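Local atomic coordinates of succinate dehydrogenase (Membrane anchor subunit) (Mycolicibacterium smegmatis, PDB entry 7D6V), a protein that probably serves as the membrane anchor of a succinate dehydrogenase, holding an iron-sulfur cluster and binding ubiquinone. Residues 61-66 / 178-183; 68-73 / 253-258; 75-80 / 90-95; 83-88 / 170-175; 183-188 / 268-273. One frame throughout, in Å; residues are numbered along the deposited sequence.

Contact 1 (61-66 / 178-183)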
# COMPACT_ATOMS: atom_id res chain seq x y z
N VAL C 61 -42.36 -23.05 35.78
CA VAL C 61 -43.80 -23.13 35.58
C VAL C 61 -44.17 -24.60 35.43
O VAL C 61 -43.76 -25.26 34.47
CB VAL C 61 -44.25 -22.33 34.35
CG1 VAL C 61 -45.75 -22.18 34.35
CG2 VAL C 61 -43.59 -20.97 34.34
N ALA C 62 -44.95 -25.11 36.38
CA ALA C 62 -45.30 -26.53 36.37
C ALA C 62 -46.23 -26.87 35.22
O ALA C 62 -46.16 -27.97 34.67
CB ALA C 62 -45.93 -26.92 37.71
N ASP C 63 -47.13 -25.95 34.85
CA ASP C 63 -48.14 -26.24 33.84
C ASP C 63 -47.52 -26.44 32.47
O ASP C 63 -47.82 -27.41 31.77
CB ASP C 63 -49.18 -25.13 33.81
CG ASP C 63 -50.37 -25.42 34.69
OD1 ASP C 63 -51.43 -24.79 34.48
OD2 ASP C 63 -50.25 -26.28 35.58
N TYR C 64 -46.66 -25.51 32.05
CA TYR C 64 -46.11 -25.52 30.70
C TYR C 64 -44.64 -25.90 30.67
O TYR C 64 -44.00 -25.76 29.63
CB TYR C 64 -46.32 -24.15 30.04
CG TYR C 64 -47.66 -23.55 30.34
CD1 TYR C 64 -48.83 -24.28 30.14
CD2 TYR C 64 -47.77 -22.26 30.83
CE1 TYR C 64 -50.06 -23.74 30.43
CE2 TYR C 64 -49.00 -21.72 31.12
CZ TYR C 64 -50.14 -22.46 30.91
OH TYR C 64 -51.37 -21.90 31.19
N HIS C 65 -44.09 -26.36 31.80
CA HIS C 65 -42.72 -26.86 31.86
C HIS C 65 -41.72 -25.82 31.37
O HIS C 65 -40.88 -26.08 30.51
CB HIS C 65 -42.59 -28.16 31.07
CG HIS C 65 -43.14 -29.36 31.78
ND1 HIS C 65 -44.49 -29.63 31.85
CD2 HIS C 65 -42.52 -30.37 32.43
CE1 HIS C 65 -44.68 -30.75 32.53
NE2 HIS C 65 -43.50 -31.22 32.89
N TYR C 66 -41.81 -24.62 31.94
CA TYR C 66 -40.90 -23.53 31.62
C TYR C 66 -39.82 -23.47 32.69
O TYR C 66 -40.13 -23.43 33.88
CB TYR C 66 -41.64 -22.19 31.56
CG TYR C 66 -42.55 -22.02 30.38
CD1 TYR C 66 -42.33 -22.69 29.19
CD2 TYR C 66 -43.63 -21.16 30.45
CE1 TYR C 66 -43.17 -22.52 28.11
CE2 TYR C 66 -44.47 -20.98 29.37
CZ TYR C 66 -44.24 -21.66 28.21
OH TYR C 66 -45.08 -21.48 27.14
N HIS C 178 -45.21 -27.77 26.31
CA HIS C 178 -46.11 -28.57 27.12
C HIS C 178 -47.33 -27.76 27.53
O HIS C 178 -47.30 -26.53 27.61
CB HIS C 178 -45.41 -29.12 28.37
CG HIS C 178 -46.16 -30.23 29.03
ND1 HIS C 178 -46.86 -30.06 30.20
CD2 HIS C 178 -46.33 -31.52 28.67
CE1 HIS C 178 -47.42 -31.21 30.54
NE2 HIS C 178 -47.12 -32.11 29.63
N SER C 179 -48.41 -28.49 27.79
CA SER C 179 -49.67 -27.95 28.29
C SER C 179 -50.25 -28.98 29.24
O SER C 179 -49.88 -30.16 29.19
CB SER C 179 -50.64 -27.66 27.13
OG SER C 179 -51.68 -26.79 27.53
N PRO C 180 -51.17 -28.58 30.12
CA PRO C 180 -51.82 -29.58 30.99
C PRO C 180 -52.66 -30.60 30.23
O PRO C 180 -53.33 -31.43 30.84
CB PRO C 180 -52.69 -28.73 31.92
CG PRO C 180 -52.30 -27.33 31.73
CD PRO C 180 -51.35 -27.20 30.59
N SER C 181 -52.65 -30.54 28.89
CA SER C 181 -53.32 -31.52 28.05
C SER C 181 -52.40 -32.00 26.93
O SER C 181 -52.87 -32.27 25.82
CB SER C 181 -54.61 -30.94 27.47
OG SER C 181 -54.36 -29.84 26.63
N GLY C 182 -51.11 -32.11 27.20
CA GLY C 182 -50.18 -32.66 26.23
C GLY C 182 -49.30 -31.62 25.57
O GLY C 182 -48.38 -31.09 26.19
N PHE C 183 -49.58 -31.32 24.30
CA PHE C 183 -48.80 -30.35 23.56
C PHE C 183 -49.30 -28.94 23.83
O PHE C 183 -50.49 -28.71 24.05
CB PHE C 183 -48.86 -30.67 22.07
CG PHE C 183 -48.00 -29.78 21.22
CD1 PHE C 183 -48.56 -28.87 20.36
CD2 PHE C 183 -46.62 -29.85 21.30
CE1 PHE C 183 -47.78 -28.05 19.58
CE2 PHE C 183 -45.83 -29.03 20.53
CZ PHE C 183 -46.41 -28.13 19.67
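Two histidines meet in a T-shaped (edge-to-face) pair: His65 turns the edge of its ring toward one face of His178, with the planes 75° apart and the centroids separated by 4.2 Å. His65 CE1 stands 3.2 Å above the His178 plane, offset toward the rim. While this face is taken up by the neighbouring imidazole, His178 uses its edge elsewhere. Its ND1-H points, close to the ring plane, at the backbone carbonyl of Asp63, giving a hydrogen bond of 3.2 Å between His178 ND1 and Asp63 O that is fairly straight (161° at the hydrogen). CG of His178 lies anti to its backbone N (chi1 -164°), which sets CG on the side of the 61-66 turn.

That turn is a tight hairpin loop. Val61 and Tyr66 exchange backbone hydrogen bonds, and His65, with positive phi, forms a G1 beta bulge with Tyr66 opposite Val61. The contact joins this hairpin to the loop between helices 155-175 and 188-204. Alongside the histidines, the edge of the Tyr64 ring receives Pro180, with Tyr64 CE1 and Pro180 CD 3.7 Å apart. The backbone joins in through a CA-H...O contact of 3.5 Å from Tyr64 CA to His178 O. Beside it, Asp63 OD1 approaches Pro180 CG at 3.8 Å, the two side chains crossing at about a right angle. Trp60 packs its ring against His65 nearly perpendicularly.

As modelled, the bond to Asp63 O puts a proton on His178 ND1 and probably favours this rotation of the ring.

Contact 2 (68-73 / 253-258)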
# COMPACT_ATOMS: atom_id res chain seq x y z
N THR C 68 -36.11 -21.42 33.63
CA THR C 68 -35.16 -20.36 33.32
C THR C 68 -33.79 -20.96 33.00
O THR C 68 -33.37 -21.92 33.65
CB THR C 68 -35.04 -19.40 34.50
OG1 THR C 68 -36.32 -18.84 34.80
CG2 THR C 68 -34.09 -18.29 34.18
N PRO C 69 -33.08 -20.43 32.00
CA PRO C 69 -31.71 -20.89 31.76
C PRO C 69 -30.76 -20.63 32.92
O PRO C 69 -29.76 -21.34 33.04
CB PRO C 69 -31.29 -20.09 30.51
CG PRO C 69 -32.56 -19.71 29.86
CD PRO C 69 -33.56 -19.53 30.95
N PHE C 70 -31.04 -19.64 33.77
CA PHE C 70 -30.21 -19.39 34.94
C PHE C 70 -30.38 -20.45 36.02
O PHE C 70 -29.61 -20.45 36.98
CB PHE C 70 -30.51 -18.00 35.50
CG PHE C 70 -29.85 -16.88 34.74
CD1 PHE C 70 -30.54 -15.73 34.44
CD2 PHE C 70 -28.54 -16.99 34.32
CE1 PHE C 70 -29.94 -14.70 33.74
CE2 PHE C 70 -27.93 -15.97 33.62
CZ PHE C 70 -28.64 -14.82 33.33
N TYR C 71 -31.37 -21.33 35.89
CA TYR C 71 -31.57 -22.45 36.80
C TYR C 71 -31.58 -23.78 36.05
O TYR C 71 -32.12 -24.76 36.57
CB TYR C 71 -32.88 -22.30 37.57
CG TYR C 71 -32.88 -21.25 38.65
CD1 TYR C 71 -32.85 -19.90 38.33
CD2 TYR C 71 -32.94 -21.60 39.99
CE1 TYR C 71 -32.86 -18.94 39.31
CE2 TYR C 71 -32.95 -20.64 40.98
CZ TYR C 71 -32.91 -19.31 40.64
OH TYR C 71 -32.92 -18.35 41.62
N SER C 72 -31.00 -23.83 34.85
CA SER C 72 -31.36 -24.90 33.91
C SER C 72 -30.97 -26.28 34.42
O SER C 72 -31.87 -27.11 34.65
CB SER C 72 -30.81 -24.58 32.52
OG SER C 72 -31.41 -23.42 31.98
N PRO C 73 -29.68 -26.61 34.62
CA PRO C 73 -29.40 -27.91 35.23
C PRO C 73 -29.75 -27.86 36.71
O PRO C 73 -29.06 -27.21 37.50
CB PRO C 73 -27.89 -28.10 35.00
CG PRO C 73 -27.50 -27.04 34.02
CD PRO C 73 -28.43 -25.90 34.31
N LEU C 253 -34.19 -11.02 29.42
CA LEU C 253 -35.63 -11.01 29.17
C LEU C 253 -36.27 -12.37 29.37
O LEU C 253 -37.41 -12.46 29.85
CB LEU C 253 -35.95 -10.46 27.77
CG LEU C 253 -35.92 -8.95 27.54
CD1 LEU C 253 -34.54 -8.32 27.55
CD2 LEU C 253 -36.64 -8.62 26.25
N THR C 254 -35.58 -13.45 29.01
CA THR C 254 -36.13 -14.78 29.24
C THR C 254 -36.34 -15.03 30.73
O THR C 254 -37.41 -15.47 31.15
CB THR C 254 -35.21 -15.84 28.62
OG1 THR C 254 -34.83 -15.41 27.31
CG2 THR C 254 -35.93 -17.17 28.51
N ASP C 255 -35.32 -14.72 31.54
CA ASP C 255 -35.48 -14.80 32.99
C ASP C 255 -36.64 -13.95 33.47
O ASP C 255 -37.45 -14.39 34.29
CB ASP C 255 -34.20 -14.38 33.70
CG ASP C 255 -34.13 -14.89 35.13
OD1 ASP C 255 -33.26 -15.71 35.45
OD2 ASP C 255 -34.97 -14.46 35.95
N PHE C 256 -36.71 -12.70 33.01
CA PHE C 256 -37.71 -11.78 33.53
C PHE C 256 -39.12 -12.28 33.22
O PHE C 256 -40.00 -12.28 34.09
CB PHE C 256 -37.48 -10.38 32.97
CG PHE C 256 -38.27 -9.32 33.65
CD1 PHE C 256 -38.08 -9.06 35.00
CD2 PHE C 256 -39.21 -8.58 32.96
CE1 PHE C 256 -38.81 -8.08 35.63
CE2 PHE C 256 -39.94 -7.60 33.59
CZ PHE C 256 -39.74 -7.35 34.93
N TYR C 257 -39.35 -12.73 31.98
CA TYR C 257 -40.66 -13.23 31.61
C TYR C 257 -41.02 -14.48 32.40
O TYR C 257 -42.15 -14.61 32.89
CB TYR C 257 -40.71 -13.52 30.10
CG TYR C 257 -42.07 -13.98 29.64
CD1 TYR C 257 -43.05 -13.08 29.28
CD2 TYR C 257 -42.37 -15.33 29.58
CE1 TYR C 257 -44.29 -13.50 28.86
CE2 TYR C 257 -43.61 -15.76 29.16
CZ TYR C 257 -44.56 -14.84 28.81
OH TYR C 257 -45.80 -15.27 28.39
N ILE C 258 -40.09 -15.42 32.51
CA ILE C 258 -40.40 -16.66 33.23
C ILE C 258 -40.69 -16.36 34.69
O ILE C 258 -41.62 -16.92 35.28
CB ILE C 258 -39.26 -17.68 33.07
CG1 ILE C 258 -39.19 -18.18 31.64
CG2 ILE C 258 -39.47 -18.86 33.99
CD1 ILE C 258 -38.17 -19.26 31.41
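Thr68 and Asp255 bring their CA atoms within 5.6 Å where a loop, turning through a short 3-10 segment at Pro69 and Phe70, lies against helix 240-264. Tyr71 N closes this turn on Thr68 O. Asp255 reaches out of the helix with CG anti to its backbone N (chi1 -160°), and its OD1 points at Thr68 CG2 and at the CD1 edge of Phe70, near the plane of that ring. Carboxylate and ring planes are 46° apart. The other oxygen, OD2, forms a salt bridge with Arg52 NE of helix 33-55, which gives the buried charge its partner.

One helical turn on, Ile258 runs past Thr68 in the opposite direction, its CD1 3.7 Å from Thr68 CA. Pro69 makes a lighter contact, CD to Thr254 CG2 at 4.1 Å, while Thr254 OG1 turns back to its own helix and bonds Thr250 O. Pro69 and Thr254 both also touch Asn195 of helix 188-204. No hydrogen bond crosses the segments; they meet by van der Waals contact and by C-H groups against the carboxylate oxygen. A 3-10 turn thus packs into the helical bundle of the membrane anchor, next to where Asp255 pairs with Arg52.

Contact 3 (75-80 / 90-95)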
# COMPACT_ATOMS: atom_id res chain seq x y z
N VAL C 75 -30.32 -29.99 39.75
CA VAL C 75 -29.97 -31.36 40.14
C VAL C 75 -30.08 -31.58 41.64
O VAL C 75 -29.45 -32.48 42.18
CB VAL C 75 -28.57 -31.72 39.63
CG1 VAL C 75 -28.51 -31.62 38.12
CG2 VAL C 75 -27.53 -30.81 40.25
N SER C 76 -30.87 -30.77 42.34
CA SER C 76 -31.02 -30.91 43.78
C SER C 76 -32.42 -31.42 44.12
O SER C 76 -33.36 -31.27 43.33
CB SER C 76 -30.77 -29.57 44.49
OG SER C 76 -31.36 -29.57 45.77
N THR C 77 -32.54 -32.04 45.28
CA THR C 77 -33.84 -32.51 45.74
C THR C 77 -34.68 -31.41 46.37
O THR C 77 -35.84 -31.65 46.72
CB THR C 77 -33.67 -33.66 46.74
OG1 THR C 77 -32.92 -33.21 47.87
CG2 THR C 77 -32.95 -34.82 46.08
N ALA C 78 -34.12 -30.21 46.52
CA ALA C 78 -34.86 -29.05 47.00
C ALA C 78 -35.51 -28.27 45.87
O ALA C 78 -36.12 -27.23 46.12
CB ALA C 78 -33.93 -28.13 47.80
N CYS C 79 -35.39 -28.76 44.64
CA CYS C 79 -35.90 -28.09 43.46
C CYS C 79 -37.39 -28.36 43.28
O CYS C 79 -37.94 -29.32 43.82
CB CYS C 79 -35.12 -28.55 42.23
SG CYS C 79 -33.34 -28.37 42.41
N ALA C 80 -38.03 -27.50 42.50
CA ALA C 80 -39.46 -27.63 42.26
C ALA C 80 -39.75 -28.95 41.54
O ALA C 80 -38.94 -29.38 40.71
CB ALA C 80 -39.98 -26.46 41.44
N VAL C 90 -27.91 -34.02 44.46
CA VAL C 90 -27.23 -33.43 45.62
C VAL C 90 -28.25 -32.75 46.53
O VAL C 90 -28.67 -31.61 46.30
CB VAL C 90 -26.10 -32.46 45.20
CG1 VAL C 90 -26.62 -31.29 44.36
CG2 VAL C 90 -25.37 -31.95 46.43
N GLY C 91 -28.68 -33.48 47.56
CA GLY C 91 -29.21 -32.92 48.80
C GLY C 91 -30.00 -31.63 48.75
O GLY C 91 -30.91 -31.46 47.94
N ASP C 92 -29.65 -30.70 49.64
CA ASP C 92 -30.28 -29.39 49.75
C ASP C 92 -29.21 -28.32 49.88
O ASP C 92 -28.21 -28.52 50.59
CB ASP C 92 -31.23 -29.33 50.94
CG ASP C 92 -32.10 -30.57 51.06
OD1 ASP C 92 -33.06 -30.71 50.27
OD2 ASP C 92 -31.83 -31.40 51.95
N LEU C 93 -29.41 -27.19 49.20
CA LEU C 93 -28.27 -26.29 49.15
C LEU C 93 -28.38 -25.19 50.21
O LEU C 93 -29.47 -24.69 50.47
CB LEU C 93 -28.16 -25.65 47.76
CG LEU C 93 -28.13 -26.65 46.61
CD1 LEU C 93 -28.06 -25.94 45.27
CD2 LEU C 93 -26.97 -27.62 46.76
N PRO C 94 -27.24 -24.82 50.82
CA PRO C 94 -27.23 -23.85 51.93
C PRO C 94 -27.02 -22.40 51.52
O PRO C 94 -25.94 -21.83 51.65
CB PRO C 94 -26.07 -24.37 52.79
CG PRO C 94 -25.10 -24.88 51.77
CD PRO C 94 -25.92 -25.42 50.61
N TRP C 95 -28.04 -21.79 50.92
CA TRP C 95 -28.21 -20.33 50.85
C TRP C 95 -27.11 -19.59 50.10
O TRP C 95 -27.27 -18.41 49.78
CB TRP C 95 -28.34 -19.74 52.27
CG TRP C 95 -27.05 -19.43 53.01
CD1 TRP C 95 -26.41 -20.23 53.91
CD2 TRP C 95 -26.27 -18.22 52.93
NE1 TRP C 95 -25.28 -19.61 54.37
CE2 TRP C 95 -25.17 -18.38 53.79
CE3 TRP C 95 -26.39 -17.03 52.21
CZ2 TRP C 95 -24.20 -17.39 53.95
CZ3 TRP C 95 -25.43 -16.05 52.37
CH2 TRP C 95 -24.35 -16.24 53.23
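Ser76 holds OG anti to its backbone N (chi1 159°), and Thr77 holds OG1 between its backbone N and carbonyl carbon (chi1 60°); the two hydroxyls thereby converge on one acceptor, the carbonyl oxygen of Gly91. Ser76 OG donates to Gly91 O at 2.9 Å and Thr77 OG1 to the same oxygen at 2.7 Å, the two approaching from opposite sides of the carbonyl plane. Thr77 N, the third donor to Gly91 O, lies in that plane at 3.2 Å, though its N-H is bent (138°).

Ser76 OG works in the other direction too: it accepts from Ala78 N at 2.9 Å, the bond of an ST turn. This ST turn overlaps a type I beta turn from Ser76 to Cys79, whose closing backbone bond is weak. The serine hydroxyl therefore both braces its own turn and ties it to the strip 90-95 of the same long loop.

One step back, Val90 N donates to Val75 O at 3.2 Å, and the side chains of the same two residues make a light apolar contact, Val75 CG2 to Val90 CG1. Gly91 passes through with positive phi. On the exposed side, Asp92 OD1 comes 3.7 Å from Ala78 CB, while Gln88 NE2 makes a weak hydrogen bond to Ser76 O.

Contact 4 (83-88 / 170-175)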
# COMPACT_ATOMS: atom_id res chain seq x y z
N SER C 83 -38.62 -30.06 37.75
CA SER C 83 -37.55 -29.22 37.21
C SER C 83 -36.27 -29.99 36.94
O SER C 83 -35.43 -29.52 36.17
CB SER C 83 -37.25 -28.08 38.18
OG SER C 83 -38.40 -27.29 38.41
N SER C 84 -36.10 -31.16 37.55
CA SER C 84 -34.89 -31.95 37.38
C SER C 84 -35.07 -32.87 36.18
O SER C 84 -35.73 -33.91 36.27
CB SER C 84 -34.59 -32.74 38.65
OG SER C 84 -34.26 -31.87 39.71
N HIS C 85 -34.49 -32.48 35.05
CA HIS C 85 -34.59 -33.26 33.82
C HIS C 85 -33.48 -34.28 33.68
O HIS C 85 -33.59 -35.17 32.82
CB HIS C 85 -34.59 -32.32 32.62
CG HIS C 85 -35.69 -31.31 32.65
ND1 HIS C 85 -35.57 -30.05 32.11
CD2 HIS C 85 -36.94 -31.38 33.17
CE1 HIS C 85 -36.70 -29.38 32.29
NE2 HIS C 85 -37.54 -30.17 32.93
N PHE C 86 -32.43 -34.19 34.49
CA PHE C 86 -31.33 -35.15 34.47
C PHE C 86 -31.14 -35.80 35.83
O PHE C 86 -30.03 -36.18 36.20
CB PHE C 86 -30.04 -34.46 34.01
CG PHE C 86 -30.23 -33.56 32.84
CD1 PHE C 86 -30.38 -32.19 33.01
CD2 PHE C 86 -30.27 -34.06 31.55
CE1 PHE C 86 -30.56 -31.36 31.93
CE2 PHE C 86 -30.46 -33.23 30.47
CZ PHE C 86 -30.60 -31.88 30.66
N GLY C 87 -32.22 -35.93 36.59
CA GLY C 87 -32.18 -36.54 37.90
C GLY C 87 -31.83 -35.55 39.00
O GLY C 87 -31.39 -34.42 38.76
N GLN C 88 -32.04 -35.99 40.23
CA GLN C 88 -31.69 -35.23 41.42
C GLN C 88 -30.50 -35.90 42.09
O GLN C 88 -30.56 -37.09 42.43
CB GLN C 88 -32.88 -35.14 42.38
CG GLN C 88 -33.96 -34.19 41.90
CD GLN C 88 -35.24 -34.31 42.69
OE1 GLN C 88 -35.61 -35.40 43.14
NE2 GLN C 88 -35.93 -33.20 42.86
N THR C 170 -31.08 -26.60 24.94
CA THR C 170 -31.92 -27.04 23.84
C THR C 170 -32.91 -28.10 24.29
O THR C 170 -34.08 -28.08 23.89
CB THR C 170 -31.06 -27.57 22.70
OG1 THR C 170 -29.96 -26.68 22.49
CG2 THR C 170 -31.86 -27.67 21.42
N TYR C 171 -32.46 -29.03 25.13
CA TYR C 171 -33.39 -30.02 25.68
C TYR C 171 -34.48 -29.34 26.50
O TYR C 171 -35.66 -29.69 26.40
CB TYR C 171 -32.63 -31.03 26.53
CG TYR C 171 -33.52 -32.05 27.19
CD1 TYR C 171 -33.92 -33.19 26.51
CD2 TYR C 171 -33.98 -31.87 28.48
CE1 TYR C 171 -34.74 -34.12 27.10
CE2 TYR C 171 -34.81 -32.79 29.08
CZ TYR C 171 -35.18 -33.92 28.38
OH TYR C 171 -36.00 -34.84 28.98
N ASP C 172 -34.09 -28.36 27.32
CA ASP C 172 -35.07 -27.61 28.11
C ASP C 172 -36.11 -26.94 27.22
O ASP C 172 -37.32 -27.04 27.46
CB ASP C 172 -34.36 -26.57 28.97
CG ASP C 172 -33.86 -27.14 30.28
OD1 ASP C 172 -34.60 -27.93 30.90
OD2 ASP C 172 -32.73 -26.80 30.68
N ALA C 173 -35.64 -26.26 26.17
CA ALA C 173 -36.55 -25.57 25.26
C ALA C 173 -37.49 -26.54 24.56
O ALA C 173 -38.67 -26.25 24.38
CB ALA C 173 -35.76 -24.75 24.24
N ILE C 174 -36.97 -27.70 24.15
CA ILE C 174 -37.82 -28.68 23.47
C ILE C 174 -38.88 -29.21 24.42
O ILE C 174 -40.05 -29.36 24.03
CB ILE C 174 -36.96 -29.81 22.88
CG1 ILE C 174 -36.14 -29.28 21.70
CG2 ILE C 174 -37.83 -30.96 22.43
CD1 ILE C 174 -35.13 -30.27 21.18
N THR C 175 -38.52 -29.50 25.66
CA THR C 175 -39.52 -30.01 26.60
C THR C 175 -40.46 -28.92 27.10
O THR C 175 -41.48 -29.24 27.71
CB THR C 175 -38.84 -30.69 27.79
OG1 THR C 175 -38.07 -29.74 28.52
CG2 THR C 175 -37.94 -31.81 27.31
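His85 meets Asp172 with the ND1 edge of its ring and Tyr171 with its CB and ring face, on the last turns of helix 155-175, and here the fit is close. Its ND1 donates to Asp172 OD1 at 2.6 Å, but the bond is weak, bent to 125° at the hydrogen. The oxygen lies near the plane of the imidazole. Asp172 is buried, and its side chain also touches Ser72 of the same long loop as His85; its charge would probably favour a protonated His85.

Tyr171, with CG anti to its backbone N (chi1 178°), extends from the helix and offers its ring edge to the face of His85 in an offset edge-to-face pair, with planes at 65°. Tyr171 CE2 comes within 3.6 Å of His85 CB. Ser83 O sits over the centre of one His85 face, 3.8 Å above it.

The outer side is looser. Phe86 meets the exposed Tyr171 ring obliquely, CZ to CD2 at 4.0 Å, and the two side chains slide past each other in opposite directions. Thr175 adds little to the loop, its OG1 lying 4.0 Å from His85 CE1, but its CG2 rests on one face of the Tyr171 ring. Together His85, Phe86 and Tyr171 form a small aromatic cluster that joins the long loop before helix 104-112 to the C-terminal end of helix 155-175.

Contact 5 (183-188 / 268-273)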
# COMPACT_ATOMS: atom_id res chain seq x y z
N PHE C 183 -49.58 -31.32 24.30
CA PHE C 183 -48.80 -30.35 23.56
C PHE C 183 -49.30 -28.94 23.83
O PHE C 183 -50.49 -28.71 24.05
CB PHE C 183 -48.86 -30.67 22.07
CG PHE C 183 -48.00 -29.78 21.22
CD1 PHE C 183 -48.56 -28.87 20.36
CD2 PHE C 183 -46.62 -29.85 21.30
CE1 PHE C 183 -47.78 -28.05 19.58
CE2 PHE C 183 -45.83 -29.03 20.53
CZ PHE C 183 -46.41 -28.13 19.67
N GLY C 184 -48.38 -27.99 23.81
CA GLY C 184 -48.71 -26.62 24.15
C GLY C 184 -47.76 -25.64 23.50
O GLY C 184 -46.61 -25.96 23.21
N PHE C 185 -48.27 -24.43 23.26
CA PHE C 185 -47.51 -23.36 22.62
C PHE C 185 -48.00 -22.05 23.20
O PHE C 185 -49.18 -21.73 23.07
CB PHE C 185 -47.72 -23.42 21.10
CG PHE C 185 -46.86 -22.47 20.33
CD1 PHE C 185 -45.61 -22.10 20.79
CD2 PHE C 185 -47.30 -21.96 19.12
CE1 PHE C 185 -44.82 -21.24 20.06
CE2 PHE C 185 -46.52 -21.09 18.40
CZ PHE C 185 -45.28 -20.73 18.87
N GLY C 186 -47.13 -21.31 23.89
CA GLY C 186 -47.62 -20.21 24.69
C GLY C 186 -46.82 -18.93 24.82
O GLY C 186 -46.92 -18.26 25.86
N LEU C 187 -45.99 -18.61 23.84
CA LEU C 187 -45.14 -17.41 23.81
C LEU C 187 -43.98 -17.48 24.79
O LEU C 187 -42.92 -16.90 24.55
CB LEU C 187 -45.96 -16.15 24.11
CG LEU C 187 -45.23 -14.82 24.14
CD1 LEU C 187 -44.64 -14.48 22.77
CD2 LEU C 187 -46.12 -13.71 24.64
N GLY C 188 -44.10 -18.33 25.81
CA GLY C 188 -42.93 -18.69 26.58
C GLY C 188 -42.05 -19.61 25.77
O GLY C 188 -40.82 -19.54 25.82
N ASP C 268 -50.27 -16.03 27.97
CA ASP C 268 -50.69 -15.81 26.58
C ASP C 268 -50.49 -17.09 25.76
O ASP C 268 -49.70 -17.15 24.82
CB ASP C 268 -49.95 -14.62 25.96
CG ASP C 268 -50.60 -14.14 24.68
OD1 ASP C 268 -50.17 -14.59 23.59
OD2 ASP C 268 -51.54 -13.33 24.75
N LEU C 269 -51.24 -18.12 26.15
CA LEU C 269 -51.15 -19.42 25.50
C LEU C 269 -51.80 -19.39 24.12
O LEU C 269 -52.71 -18.60 23.85
CB LEU C 269 -51.83 -20.49 26.36
CG LEU C 269 -51.04 -21.30 27.38
CD1 LEU C 269 -51.97 -22.31 28.00
CD2 LEU C 269 -49.84 -22.00 26.78
N ARG C 270 -51.32 -20.28 23.25
CA ARG C 270 -51.92 -20.50 21.94
C ARG C 270 -52.64 -21.83 21.85
O ARG C 270 -53.55 -21.97 21.04
CB ARG C 270 -50.84 -20.44 20.84
CG ARG C 270 -50.43 -19.03 20.45
CD ARG C 270 -49.55 -18.43 21.53
NE ARG C 270 -49.06 -17.09 21.20
CZ ARG C 270 -47.94 -16.87 20.53
NH1 ARG C 270 -47.56 -15.63 20.27
NH2 ARG C 270 -47.19 -17.89 20.13
N PHE C 271 -52.24 -22.81 22.67
CA PHE C 271 -52.93 -24.08 22.84
C PHE C 271 -53.29 -24.19 24.33
O PHE C 271 -52.51 -24.71 25.13
CB PHE C 271 -52.08 -25.24 22.37
CG PHE C 271 -51.85 -25.26 20.89
CD1 PHE C 271 -51.05 -24.31 20.29
CD2 PHE C 271 -52.46 -26.21 20.10
CE1 PHE C 271 -50.84 -24.31 18.93
CE2 PHE C 271 -52.26 -26.22 18.74
CZ PHE C 271 -51.45 -25.27 18.15
N ILE C 272 -54.48 -23.71 24.67
CA ILE C 272 -54.83 -23.42 26.05
C ILE C 272 -54.83 -24.70 26.88
O ILE C 272 -55.27 -25.77 26.43
CB ILE C 272 -56.20 -22.71 26.12
CG1 ILE C 272 -56.13 -21.34 25.43
CG2 ILE C 272 -56.67 -22.56 27.56
CD1 ILE C 272 -56.45 -21.36 23.95
N GLY C 273 -54.34 -24.60 28.11
CA GLY C 273 -54.37 -25.69 29.06
C GLY C 273 -54.66 -25.22 30.47
O GLY C 273 -55.82 -25.16 30.88
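Asp268 begins the contact beside Leu187, its CB 4.2 Å from Leu187 CD2. Leu269 follows, laying CD2 3.5 Å from Gly186 CA, an approach made possible by the absence of a side chain there.

Arg270 N donates to Phe185 O at 2.6 Å. The Arg270 side chain bends at CG (chi2 74°) and then crosses toward Phe185, where NH2 stands 3.6 Å above one face of the ring, offset toward the rim. The guanidinium and ring planes are 77° apart, and the cation-pi attraction is long and at most weak. One face of the guanidinium is covered over its centre by Leu187 CB, and NE has a long salt bridge back to Asp268 OD1.

Phe271 N also donates to Phe185 O, at 3.3 Å; its ring meets Phe185 CB through CD1 at 3.5 Å and receives the edge of the Phe183 ring on its face. Phe271 O accepts from Ser179 OG.

Two successive N-H groups on one carbonyl resemble the pattern of a classic beta bulge between antiparallel chains, although neither segment is a regular strand. Both donors lie in the plane of the Phe185 carbonyl, and this oxygen helps hold the last modelled residues to the loop leading into helix 188-204.

In the fold
Contacts 1 and 5 share Phe183, with centres 8 Å apart, and are probably hydrogen-bonded through Ser179 OG and Phe271 O; Tyr64 also packs on Leu269. Contact 1 touches contact 4 where His65 CB meets Thr175 O at 3.7 Å. Contact 2 reaches contact 4 through Ser72 and Asp172, and contact 5 through Tyr257 against Leu187 and Gly188. Contact 3 is nested inside the loops closed by contacts 1 and 2, and meets contact 4 at Gln88; its nearest atoms are about 17 Å from those of contact 5. Of the ligands, the phospholipid comes within about 8 Å of the Phe70 side chain in contact 2.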